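PDB 7BOP: alpha-1,2-mannosyltransferase (Ktr4), putative from Neosartorya fumigata, which belongs to the glycolipid 2-alpha-mannosyltransferase family of GT-A-type glycosyltransferases and holds guanosine-5'-diphosphate together with a manganese ion in this model. Local coordinates for residues A[75-80]-A[108-113]; A[170-175]-A[307-312]; A[220-225]-A[278-283]. One frame throughout, in Å; residues are numbered along the deposited sequence.

Contact 1 of 3, residues A[75-80]-A[108-113]. With GDP (guanosine-5'-diphosphate), chain H.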
loop_
_atom_site.group_PDB
_atom_site.type_symbol
_atom_site.label_atom_id
_atom_site.label_comp_id
_atom_site.label_asym_id
_atom_site.label_seq_id
_atom_site.Cartn_x
_atom_site.Cartn_y
_atom_site.Cartn_z
ATOM N N VAL A 75 -10.021 7.855 -5.894
ATOM C CA VAL A 75 -9.707 9.275 -6.004
ATOM C C VAL A 75 -10.986 10.103 -6.184
ATOM O O VAL A 75 -12.001 9.605 -6.703
ATOM C CB VAL A 75 -8.668 9.515 -7.137
ATOM C CG1 VAL A 75 -9.182 9.054 -8.503
ATOM C CG2 VAL A 75 -8.220 10.964 -7.199
ATOM N N ARG A 76 -10.924 11.345 -5.712
ATOM C CA ARG A 76 -12.025 12.305 -5.814
ATOM C C ARG A 76 -11.857 13.209 -7.040
ATOM O O ARG A 76 -10.747 13.432 -7.523
ATOM C CB ARG A 76 -12.099 13.169 -4.537
ATOM C CG ARG A 76 -12.559 12.413 -3.300
ATOM C CD ARG A 76 -12.287 13.151 -1.992
ATOM N NE ARG A 76 -10.907 12.934 -1.541
ATOM C CZ ARG A 76 -10.491 12.819 -0.273
ATOM N NH1 ARG A 76 -11.339 12.871 0.757
ATOM N NH2 ARG A 76 -9.187 12.619 -0.033
ATOM N N ASN A 77 -12.975 13.746 -7.526
ATOM C CA ASN A 77 -12.955 14.746 -8.598
ATOM C C ASN A 77 -12.102 15.961 -8.244
ATOM O O ASN A 77 -11.372 16.476 -9.079
ATOM C CB ASN A 77 -14.384 15.193 -8.930
ATOM C CG ASN A 77 -15.178 14.109 -9.634
ATOM O OD1 ASN A 77 -14.789 13.652 -10.709
ATOM N ND2 ASN A 77 -16.298 13.696 -9.040
ATOM N N GLU A 78 -12.148 16.366 -6.983
ATOM C CA GLU A 78 -11.435 17.557 -6.508
ATOM C C GLU A 78 -9.902 17.373 -6.453
ATOM O O GLU A 78 -9.165 18.360 -6.349
ATOM C CB GLU A 78 -11.966 17.966 -5.127
ATOM C CG GLU A 78 -13.418 18.459 -5.127
ATOM C CD GLU A 78 -14.485 17.365 -5.317
ATOM O OE1 GLU A 78 -14.189 16.146 -5.179
ATOM O OE2 GLU A 78 -15.644 17.738 -5.621
ATOM N N GLU A 79 -9.433 16.120 -6.527
ATOM C CA GLU A 79 -7.996 15.806 -6.536
ATOM C C GLU A 79 -7.422 15.652 -7.947
ATOM O O GLU A 79 -6.282 15.214 -8.109
ATOM C CB GLU A 79 -7.739 14.530 -5.713
ATOM C CG GLU A 79 -8.154 14.671 -4.255
ATOM C CD GLU A 79 -8.114 13.365 -3.484
ATOM O OE1 GLU A 79 -8.658 12.341 -3.957
ATOM O OE2 GLU A 79 -7.572 13.376 -2.368
ATOM N N LEU A 80 -8.184 16.062 -8.963
ATOM C CA LEU A 80 -7.802 15.873 -10.353
ATOM C C LEU A 80 -6.415 16.405 -10.688
ATOM O O LEU A 80 -5.607 15.683 -11.274
ATOM C CB LEU A 80 -8.852 16.509 -11.283
ATOM C CG LEU A 80 -8.606 16.438 -12.788
ATOM C CD1 LEU A 80 -8.369 15.010 -13.251
ATOM C CD2 LEU A 80 -9.790 17.057 -13.519
ATOM N N LYS A 108 -18.595 8.641 -5.496
ATOM C CA LYS A 108 -19.437 9.501 -6.326
ATOM C C LYS A 108 -19.063 9.387 -7.807
ATOM O O LYS A 108 -17.991 8.872 -8.134
ATOM C CB LYS A 108 -19.297 10.944 -5.845
ATOM C CG LYS A 108 -19.759 11.119 -4.406
ATOM C CD LYS A 108 -19.289 12.424 -3.813
ATOM C CE LYS A 108 -19.615 12.477 -2.329
ATOM N NZ LYS A 108 -18.980 13.671 -1.708
ATOM N N PRO A 109 -19.950 9.853 -8.714
ATOM C CA PRO A 109 -19.631 9.798 -10.145
ATOM C C PRO A 109 -18.474 10.711 -10.539
ATOM O O PRO A 109 -18.326 11.779 -9.969
ATOM C CB PRO A 109 -20.931 10.287 -10.816
ATOM C CG PRO A 109 -21.995 10.067 -9.804
ATOM C CD PRO A 109 -21.329 10.334 -8.488
ATOM N N PHE A 110 -17.664 10.298 -11.511
ATOM C CA PHE A 110 -16.620 11.175 -12.032
ATOM C C PHE A 110 -17.207 12.202 -12.998
ATOM O O PHE A 110 -18.117 11.884 -13.757
ATOM C CB PHE A 110 -15.511 10.382 -12.738
ATOM C CG PHE A 110 -14.592 9.640 -11.798
ATOM C CD1 PHE A 110 -13.748 10.336 -10.929
ATOM C CD2 PHE A 110 -14.548 8.250 -11.798
ATOM C CE1 PHE A 110 -12.890 9.655 -10.075
ATOM C CE2 PHE A 110 -13.697 7.568 -10.944
ATOM C CZ PHE A 110 -12.865 8.268 -10.088
ATOM N N THR A 111 -16.654 13.413 -12.985
ATOM C CA THR A 111 -17.072 14.460 -13.917
ATOM C C THR A 111 -16.547 14.170 -15.313
ATOM O O THR A 111 -15.624 13.367 -15.491
ATOM C CB THR A 111 -16.574 15.860 -13.498
ATOM O OG1 THR A 111 -15.141 15.907 -13.513
ATOM C CG2 THR A 111 -17.095 16.234 -12.113
ATOM N N GLU A 112 -17.133 14.831 -16.308
ATOM C CA GLU A 112 -16.622 14.753 -17.675
ATOM C C GLU A 112 -15.233 15.382 -17.799
ATOM O O GLU A 112 -14.409 14.887 -18.562
ATOM C CB GLU A 112 -17.604 15.389 -18.675
ATOM C CG GLU A 112 -18.927 14.641 -18.790
ATOM C CD GLU A 112 -18.751 13.188 -19.216
ATOM O OE1 GLU A 112 -17.992 12.936 -20.176
ATOM O OE2 GLU A 112 -19.360 12.296 -18.585
ATOM N N GLU A 113 -14.974 16.452 -17.050
ATOM C CA GLU A 113 -13.638 17.061 -16.999
ATOM C C GLU A 113 -12.577 16.052 -16.483
ATOM O O GLU A 113 -11.483 15.962 -17.038
ATOM C CB GLU A 113 -13.652 18.312 -16.111
ATOM C CG GLU A 113 -12.386 19.174 -16.166
ATOM C CD GLU A 113 -12.251 20.148 -14.989
ATOM O OE1 GLU A 113 -11.187 20.791 -14.869
ATOM O OE2 GLU A 113 -13.192 20.281 -14.170
HETATM P PB GDP H . -3.638 9.764 3.287
HETATM O O1B GDP H . -3.420 11.165 3.781
HETATM O O2B GDP H . -2.791 9.389 2.058
HETATM O O3B GDP H . -3.660 8.686 4.352
HETATM O O3A GDP H . -5.185 9.854 2.794
HETATM P PA GDP H . -5.694 10.387 1.348
HETATM O O1A GDP H . -6.605 11.576 1.536
HETATM O O2A GDP H . -4.479 10.449 0.395
HETATM O "O5'" GDP H . -6.646 9.135 1.009
HETATM C "C5'" GDP H . -6.101 7.879 0.603
HETATM C "C4'" GDP H . -6.582 7.529 -0.803
HETATM O "O4'" GDP H . -8.005 7.385 -0.790
HETATM C "C3'" GDP H . -6.308 8.602 -1.848
HETATM O "O3'" GDP H . -6.125 7.936 -3.109
HETATM C "C2'" GDP H . -7.554 9.473 -1.839
HETATM O "O2'" GDP H . -7.781 10.102 -3.099
HETATM C "C1'" GDP H . -8.637 8.452 -1.503
HETATM N N9 GDP H . -9.793 8.896 -0.687
HETATM C C8 GDP H . -9.838 9.217 0.637
HETATM N N7 GDP H . -11.107 9.512 1.005
HETATM C C5 GDP H . -11.893 9.372 -0.082
HETATM C C6 GDP H . -13.328 9.524 -0.403
HETATM O O6 GDP H . -14.113 9.877 0.493
HETATM N N1 GDP H . -13.747 9.272 -1.661
HETATM C C2 GDP H . -12.891 8.875 -2.638
HETATM N N2 GDP H . -13.344 8.636 -3.894
HETATM N N3 GDP H . -11.561 8.728 -2.412
HETATM C C4 GDP H . -11.026 8.951 -1.185
#
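The carboxamide of N77 overlaps the backbone from P109 to T111 and bonds to it at both ends. Its ND2, with the acceptor almost in the amide plane, donates to P109 O at 2.9 Å. Its OD1 accepts T111 N at 3.0 Å from well above the carbonyl plane, 40° out of it. CG stands anti to the carbonyl carbon and beside the backbone N (chi1 -71°), and this carries the amide toward 108-113. Asparagine suits the place because one short, uncharged group supplies both a donor and an acceptor to an extended backbone. OD1 also lies at the edge of the F110 ring, near its plane. The far end of that ring reaches V75, whose CG1 lies 4.1 Å from F110 CE1, the two side chains crossing at about a right angle. F110 also stacks on F114. T111 is the N-cap of helix 112-119, its OG1 capping F114 N in the first turn. Further along, L80 CD2 approaches E113 O at 4.1 Å.

Loop 75-80 leads from strand 69-74 into helix 80-98, and its other side lines the GDP pocket of this GT-A-type fold. The R76 guanidinium lies over the imidazole part of the purine, NH1 3.4 Å from GDP N7, and the R76 CG methylene over C2. E79 holds R76 at two points: OE1 accepts R76 N at 3.0 Å, and OE2 forms a salt bridge with R76 NH2 at 2.9 Å. The same OE1 takes a hydrogen bond from the ribose, 2.6 Å from GDP O2'. The chemistry is thus divided: a neutral amide fastens the loop to its neighbour, while the ion pair would present a flat cation to the base and offers an acceptor to the sugar.

Contact 2 of 3, residues A[170-175]-A[307-312]. With GDP (guanosine-5'-diphosphate), chain H.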
loop_
_atom_site.group_PDB
_atom_site.type_symbol
_atom_site.label_atom_id
_atom_site.label_comp_id
_atom_site.label_asym_id
_atom_site.label_seq_id
_atom_site.Cartn_x
_atom_site.Cartn_y
_atom_site.Cartn_z
ATOM N N MET A 170 -12.887 4.827 3.414
ATOM C CA MET A 170 -11.751 4.570 2.531
ATOM C C MET A 170 -10.872 3.432 3.050
ATOM O O MET A 170 -10.502 2.544 2.289
ATOM C CB MET A 170 -10.943 5.856 2.320
ATOM C CG MET A 170 -9.688 5.677 1.486
ATOM S SD MET A 170 -8.279 5.089 2.448
ATOM C CE MET A 170 -7.992 6.500 3.515
ATOM N N CYS A 171 -10.551 3.451 4.339
ATOM C CA CYS A 171 -9.722 2.399 4.933
ATOM C C CYS A 171 -10.381 1.026 4.824
ATOM O O CYS A 171 -9.731 0.033 4.492
ATOM C CB CYS A 171 -9.416 2.707 6.400
ATOM S SG CYS A 171 -8.279 4.099 6.631
ATOM N N ARG A 172 -11.670 0.981 5.117
ATOM C CA ARG A 172 -12.455 -0.245 4.985
ATOM C C ARG A 172 -12.510 -0.720 3.526
ATOM O O ARG A 172 -12.330 -1.913 3.251
ATOM C CB ARG A 172 -13.861 -0.024 5.534
ATOM C CG ARG A 172 -14.783 -1.218 5.392
ATOM C CD ARG A 172 -16.086 -0.978 6.118
ATOM N NE ARG A 172 -16.928 -2.163 6.029
ATOM C CZ ARG A 172 -17.878 -2.383 5.118
ATOM N NH1 ARG A 172 -18.188 -1.485 4.177
ATOM N NH2 ARG A 172 -18.548 -3.528 5.161
ATOM N N TRP A 173 -12.703 0.217 2.602
ATOM C CA TRP A 173 -12.762 -0.118 1.177
ATOM C C TRP A 173 -11.449 -0.728 0.672
ATOM O O TRP A 173 -11.454 -1.773 0.012
ATOM C CB TRP A 173 -13.133 1.092 0.329
ATOM C CG TRP A 173 -13.387 0.709 -1.108
ATOM C CD1 TRP A 173 -14.520 0.140 -1.609
ATOM C CD2 TRP A 173 -12.483 0.835 -2.208
ATOM N NE1 TRP A 173 -14.385 -0.093 -2.952
ATOM C CE2 TRP A 173 -13.146 0.323 -3.352
ATOM C CE3 TRP A 173 -11.178 1.324 -2.344
ATOM C CZ2 TRP A 173 -12.557 0.306 -4.613
ATOM C CZ3 TRP A 173 -10.588 1.306 -3.601
ATOM C CH2 TRP A 173 -11.286 0.801 -4.725
ATOM N N ASN A 174 -10.330 -0.087 1.004
ATOM C CA ASN A 174 -9.007 -0.636 0.674
ATOM C C ASN A 174 -8.714 -1.953 1.398
ATOM O O ASN A 174 -8.035 -2.808 0.843
ATOM C CB ASN A 174 -7.907 0.391 0.957
ATOM C CG ASN A 174 -7.855 1.490 -0.091
ATOM O OD1 ASN A 174 -7.903 1.225 -1.282
ATOM N ND2 ASN A 174 -7.731 2.723 0.356
ATOM N N SER A 175 -9.230 -2.117 2.620
ATOM C CA SER A 175 -8.988 -3.333 3.396
ATOM C C SER A 175 -9.724 -4.572 2.889
ATOM O O SER A 175 -9.167 -5.668 2.921
ATOM C CB SER A 175 -9.349 -3.124 4.866
ATOM O OG SER A 175 -8.523 -2.135 5.474
ATOM N N GLY A 307 -15.789 -3.986 14.368
ATOM C CA GLY A 307 -16.177 -2.578 14.353
ATOM C C GLY A 307 -15.057 -1.553 14.340
ATOM O O GLY A 307 -15.321 -0.357 14.176
ATOM N N GLY A 308 -13.812 -2.014 14.471
ATOM C CA GLY A 308 -12.665 -1.131 14.579
ATOM C C GLY A 308 -12.322 -0.261 13.382
ATOM O O GLY A 308 -11.608 0.727 13.548
ATOM N N PHE A 309 -12.834 -0.581 12.191
ATOM C CA PHE A 309 -12.751 0.368 11.069
ATOM C C PHE A 309 -13.478 1.681 11.351
ATOM O O PHE A 309 -13.115 2.719 10.781
ATOM C CB PHE A 309 -13.260 -0.246 9.749
ATOM C CG PHE A 309 -12.337 -1.287 9.179
ATOM C CD1 PHE A 309 -11.047 -0.945 8.782
ATOM C CD2 PHE A 309 -12.745 -2.616 9.051
ATOM C CE1 PHE A 309 -10.181 -1.907 8.275
ATOM C CE2 PHE A 309 -11.883 -3.576 8.536
ATOM C CZ PHE A 309 -10.601 -3.229 8.154
ATOM N N PHE A 310 -14.500 1.632 12.211
ATOM C CA PHE A 310 -15.288 2.816 12.569
ATOM C C PHE A 310 -15.090 3.286 13.991
ATOM O O PHE A 310 -14.949 4.485 14.203
ATOM C CB PHE A 310 -16.765 2.572 12.258
ATOM C CG PHE A 310 -16.998 2.356 10.808
ATOM C CD1 PHE A 310 -17.067 3.442 9.950
ATOM C CD2 PHE A 310 -17.021 1.080 10.280
ATOM C CE1 PHE A 310 -17.218 3.256 8.588
ATOM C CE2 PHE A 310 -17.189 0.884 8.922
ATOM C CZ PHE A 310 -17.276 1.975 8.073
ATOM N N TYR A 311 -15.073 2.372 14.960
ATOM C CA TYR A 311 -14.880 2.763 16.371
ATOM C C TYR A 311 -13.434 3.103 16.698
ATOM O O TYR A 311 -13.156 3.797 17.683
ATOM C CB TYR A 311 -15.410 1.687 17.325
ATOM C CG TYR A 311 -16.841 1.251 17.043
ATOM C CD1 TYR A 311 -17.836 2.182 16.711
ATOM C CD2 TYR A 311 -17.203 -0.094 17.121
ATOM C CE1 TYR A 311 -19.147 1.785 16.462
ATOM C CE2 TYR A 311 -18.513 -0.502 16.873
ATOM C CZ TYR A 311 -19.477 0.436 16.542
ATOM O OH TYR A 311 -20.764 0.031 16.299
ATOM N N GLU A 312 -12.511 2.600 15.881
ATOM C CA GLU A 312 -11.128 3.049 15.903
ATOM C C GLU A 312 -10.872 3.568 14.497
ATOM O O GLU A 312 -11.838 3.842 13.786
ATOM C CB GLU A 312 -10.205 1.909 16.356
ATOM C CG GLU A 312 -10.432 1.575 17.818
ATOM C CD GLU A 312 -9.695 0.345 18.314
ATOM O OE1 GLU A 312 -8.649 -0.056 17.748
ATOM O OE2 GLU A 312 -10.160 -0.224 19.325
HETATM P PB GDP H . -3.638 9.764 3.287
HETATM O O1B GDP H . -3.420 11.165 3.781
HETATM O O2B GDP H . -2.791 9.389 2.058
HETATM O O3B GDP H . -3.660 8.686 4.352
HETATM O O3A GDP H . -5.185 9.854 2.794
HETATM P PA GDP H . -5.694 10.387 1.348
HETATM O O1A GDP H . -6.605 11.576 1.536
HETATM O O2A GDP H . -4.479 10.449 0.395
HETATM O "O5'" GDP H . -6.646 9.135 1.009
HETATM C "C5'" GDP H . -6.101 7.879 0.603
HETATM C "C4'" GDP H . -6.582 7.529 -0.803
HETATM O "O4'" GDP H . -8.005 7.385 -0.790
HETATM C "C3'" GDP H . -6.308 8.602 -1.848
HETATM O "O3'" GDP H . -6.125 7.936 -3.109
HETATM C "C2'" GDP H . -7.554 9.473 -1.839
HETATM O "O2'" GDP H . -7.781 10.102 -3.099
HETATM C "C1'" GDP H . -8.637 8.452 -1.503
HETATM N N9 GDP H . -9.793 8.896 -0.687
HETATM C C8 GDP H . -9.838 9.217 0.637
HETATM N N7 GDP H . -11.107 9.512 1.005
HETATM C C5 GDP H . -11.893 9.372 -0.082
HETATM C C6 GDP H . -13.328 9.524 -0.403
HETATM O O6 GDP H . -14.113 9.877 0.493
HETATM N N1 GDP H . -13.747 9.272 -1.661
HETATM C C2 GDP H . -12.891 8.875 -2.638
HETATM N N2 GDP H . -13.344 8.636 -3.894
HETATM N N3 GDP H . -11.561 8.728 -2.412
HETATM C C4 GDP H . -11.026 8.951 -1.185
#
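C171 begins the contact with its backbone, its O lying 4.3 Å from F309 CE1, an oblique approach to that ring. The residue before it, M170, meets GDP instead, its CG 3.3 Å from GDP O4'. R172 follows and makes two different contacts. Its CA sits over one face of F309, offset toward the rim, and its CB is 4.1 Å from F309 CG. The chain then runs out extended, CG anti to the backbone N (chi1 178°), until CD comes within 3.5 Å of F310 CE2 at the edge of the second ring. Arginine fits here because its long methylene stem is apolar enough to lie against phenylalanine, while its buried charge is met by D304 through a salt bridge from NE. One turn beyond C171, S175 presses CB to within 3.5 Å of F309 CZ. Its OG donates to C171 O at 2.7 Å, from the face of that carbonyl opposite to S175 N. Bonding back to its own helix lets a small polar residue lie beside an aromatic ring.

In 307-312, G307 leaves the preceding helix at backbone angles (phi 94°) that call for glycine, and its O accepts both F310 N and Y311 N. A helix thus packs against a short, weakly bonded helical turn: helix 165-177 of the GT-A-type domain lines the nucleotide pocket with M170 and rests another, buried flank on two phenylalanines.

Contact 3 of 3, residues A[220-225]-A[278-283]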
loop_
_atom_site.group_PDB
_atom_site.type_symbol
_atom_site.label_atom_id
_atom_site.label_comp_id
_atom_site.label_asym_id
_atom_site.label_seq_id
_atom_site.Cartn_x
_atom_site.Cartn_y
_atom_site.Cartn_z
ATOM N N PHE A 220 6.079 -3.493 -2.046
ATOM C CA PHE A 220 6.053 -2.212 -1.335
ATOM C C PHE A 220 7.312 -1.391 -1.606
ATOM O O PHE A 220 8.311 -1.915 -2.085
ATOM C CB PHE A 220 5.913 -2.461 0.173
ATOM C CG PHE A 220 7.159 -2.980 0.831
ATOM C CD1 PHE A 220 7.483 -4.329 0.769
ATOM C CD2 PHE A 220 8.009 -2.123 1.533
ATOM C CE1 PHE A 220 8.624 -4.822 1.381
ATOM C CE2 PHE A 220 9.165 -2.609 2.140
ATOM C CZ PHE A 220 9.474 -3.962 2.064
ATOM N N THR A 221 7.261 -0.104 -1.277
ATOM C CA THR A 221 8.451 0.762 -1.323
ATOM C C THR A 221 8.878 1.324 0.032
ATOM O O THR A 221 10.064 1.524 0.238
ATOM C CB THR A 221 8.246 1.961 -2.269
ATOM O OG1 THR A 221 7.009 2.594 -1.950
ATOM C CG2 THR A 221 8.219 1.500 -3.721
ATOM N N ILE A 222 7.923 1.590 0.924
ATOM C CA ILE A 222 8.171 2.276 2.207
ATOM C C ILE A 222 7.545 1.459 3.347
ATOM O O ILE A 222 6.511 0.822 3.164
ATOM C CB ILE A 222 7.650 3.738 2.135
ATOM C CG1 ILE A 222 8.477 4.524 1.104
ATOM C CG2 ILE A 222 7.699 4.443 3.494
ATOM C CD1 ILE A 222 8.007 5.951 0.827
ATOM N N ASN A 223 8.203 1.448 4.507
ATOM C CA ASN A 223 7.789 0.629 5.653
ATOM C C ASN A 223 7.887 1.521 6.894
ATOM O O ASN A 223 8.978 1.966 7.244
ATOM C CB ASN A 223 8.703 -0.594 5.770
ATOM C CG ASN A 223 8.137 -1.689 6.669
ATOM O OD1 ASN A 223 7.844 -1.470 7.849
ATOM N ND2 ASN A 223 7.992 -2.888 6.110
ATOM N N LEU A 224 6.749 1.790 7.530
ATOM C CA LEU A 224 6.638 2.813 8.575
ATOM C C LEU A 224 6.018 2.292 9.857
ATOM O O LEU A 224 5.249 1.336 9.845
ATOM C CB LEU A 224 5.719 3.950 8.109
ATOM C CG LEU A 224 6.018 4.733 6.834
ATOM C CD1 LEU A 224 4.968 5.811 6.654
ATOM C CD2 LEU A 224 7.384 5.377 6.893
ATOM N N PHE A 225 6.310 2.987 10.957
ATOM C CA PHE A 225 5.500 2.904 12.172
ATOM C C PHE A 225 4.161 3.632 11.960
ATOM O O PHE A 225 4.059 4.559 11.144
ATOM C CB PHE A 225 6.259 3.513 13.368
ATOM C CG PHE A 225 7.418 2.681 13.817
ATOM C CD1 PHE A 225 7.239 1.676 14.754
ATOM C CD2 PHE A 225 8.681 2.870 13.283
ATOM C CE1 PHE A 225 8.304 0.884 15.168
ATOM C CE2 PHE A 225 9.751 2.078 13.682
ATOM C CZ PHE A 225 9.564 1.086 14.627
ATOM N N HIS A 278 4.085 -1.202 9.136
ATOM C CA HIS A 278 3.242 -1.528 8.019
ATOM C C HIS A 278 3.901 -1.099 6.734
ATOM O O HIS A 278 4.700 -0.152 6.699
ATOM C CB HIS A 278 1.876 -0.844 8.177
ATOM C CG HIS A 278 1.943 0.651 8.278
ATOM N ND1 HIS A 278 2.137 1.308 9.477
ATOM C CD2 HIS A 278 1.822 1.618 7.337
ATOM C CE1 HIS A 278 2.137 2.612 9.264
ATOM N NE2 HIS A 278 1.942 2.826 7.976
ATOM N N PHE A 279 3.545 -1.812 5.677
ATOM C CA PHE A 279 3.885 -1.418 4.321
ATOM C C PHE A 279 3.027 -0.200 4.033
ATOM O O PHE A 279 1.841 -0.184 4.368
ATOM C CB PHE A 279 3.544 -2.545 3.354
ATOM C CG PHE A 279 4.183 -3.860 3.714
ATOM C CD1 PHE A 279 5.566 -3.997 3.716
ATOM C CD2 PHE A 279 3.402 -4.959 4.041
ATOM C CE1 PHE A 279 6.157 -5.206 4.042
ATOM C CE2 PHE A 279 3.984 -6.168 4.368
ATOM C CZ PHE A 279 5.361 -6.298 4.362
ATOM N N TRP A 280 3.614 0.836 3.450
ATOM C CA TRP A 280 2.903 2.096 3.327
ATOM C C TRP A 280 2.015 2.047 2.086
ATOM O O TRP A 280 2.457 2.322 0.971
ATOM C CB TRP A 280 3.863 3.288 3.306
ATOM C CG TRP A 280 3.238 4.566 3.762
ATOM C CD1 TRP A 280 2.184 4.708 4.625
ATOM C CD2 TRP A 280 3.652 5.890 3.426
ATOM N NE1 TRP A 280 1.905 6.023 4.829
ATOM C CE2 TRP A 280 2.792 6.782 4.114
ATOM C CE3 TRP A 280 4.645 6.413 2.603
ATOM C CZ2 TRP A 280 2.901 8.170 4.001
ATOM C CZ3 TRP A 280 4.763 7.800 2.495
ATOM C CH2 TRP A 280 3.890 8.659 3.188
ATOM N N SER A 281 0.752 1.713 2.329
ATOM C CA SER A 281 -0.169 1.221 1.301
ATOM C C SER A 281 -0.617 2.212 0.224
ATOM O O SER A 281 -1.278 1.797 -0.735
ATOM C CB SER A 281 -1.406 0.637 1.970
ATOM O OG SER A 281 -2.160 1.668 2.577
ATOM N N ASN A 282 -0.316 3.502 0.369
ATOM C CA ASN A 282 -0.555 4.432 -0.748
ATOM C C ASN A 282 0.113 3.952 -2.055
ATOM O O ASN A 282 -0.395 4.217 -3.144
ATOM C CB ASN A 282 -0.163 5.871 -0.412
ATOM C CG ASN A 282 1.219 5.985 0.186
ATOM O OD1 ASN A 282 2.231 5.793 -0.483
ATOM N ND2 ASN A 282 1.260 6.321 1.462
ATOM N N PHE A 283 1.237 3.242 -1.922
ATOM C CA PHE A 283 1.841 2.446 -2.997
ATOM C C PHE A 283 1.619 0.974 -2.688
ATOM O O PHE A 283 1.958 0.524 -1.582
ATOM C CB PHE A 283 3.361 2.692 -3.073
ATOM C CG PHE A 283 4.088 1.757 -4.018
ATOM C CD1 PHE A 283 4.461 0.473 -3.616
ATOM C CD2 PHE A 283 4.387 2.156 -5.316
ATOM C CE1 PHE A 283 5.109 -0.391 -4.480
ATOM C CE2 PHE A 283 5.042 1.293 -6.189
ATOM C CZ PHE A 283 5.401 0.018 -5.770
HETATM O O HOH W 1 4.975 1.059 0.180
HETATM O O HOH W 2 4.832 3.997 -0.075
#
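L224 points CD1 straight down on the indole of W280, a CH-pi contact with the carbon 3.4 Å from the centroid of the five-membered ring and 4° off its normal. The opposite face carries N282 ND2, 3.0 Å above the plane of the W280 ring and over its centre, so the indole is clamped between a methyl and an amide. W280 CG stands anti to the backbone N (chi1 -155°), which also sets the side chain alongside I222, the two pointing the same way, with I222 CG2 3.7 Å from W280 CE3. T221 and F283 make a second CH-pi contact, CG2 lying over the ring 3.7 Å from the F283 centroid, but here the side chains cross at about a right angle.

Where N223 pairs with F279, F279 CD1 sits over one face of F220, but the rings of F220 and F279 are inclined at 41°, an oblique pairing. On the other side of the sheet H278 turns a face to L224 O, and its ND1 bonds to T276 O.

Between these two layers runs a short antiparallel pairing, part of the mixed sheet. L224 and H278 form the hydrogen-bonded pair, with L224 N to H278 O and H278 N to L224 O both 2.9 Å, and W280 N continues the pattern to I222 O. Past this the strands part, and a water bridges T221 N and W280 O, 2.9 Å from each. W280 also meets H343, and N282 touches E194, both of the manganese site. H278 NE2 and W280 NE1 are hydrogen-bonded to glycerol, probably from the crystallisation liquor. Buried backbone polarity is therefore met by strand bonds and water, leaving the large rings to fill the interior.

In the fold
Contact 3 lies deepest, its centre about 6 Å from the centre of the chain, contact 2 is also buried, and contact 1 is partly exposed, about 22 Å out. Contact 3 is built into the mixed sheet, contact 1 follows one of its strands, 69-74, and contact 2 sets a helix on a short helical turn; the loop it closes contains contact 3. The chemistry follows the place: amide-to-backbone bonds near the surface with an ion pair beside GDP, methylene-to-ring packing in contact 2, and strand bonds with aromatic faces in the core. Contacts 1 and 2 touch GDP from different segments, and the side chain of W280 in contact 3 comes within about 6 Å of it.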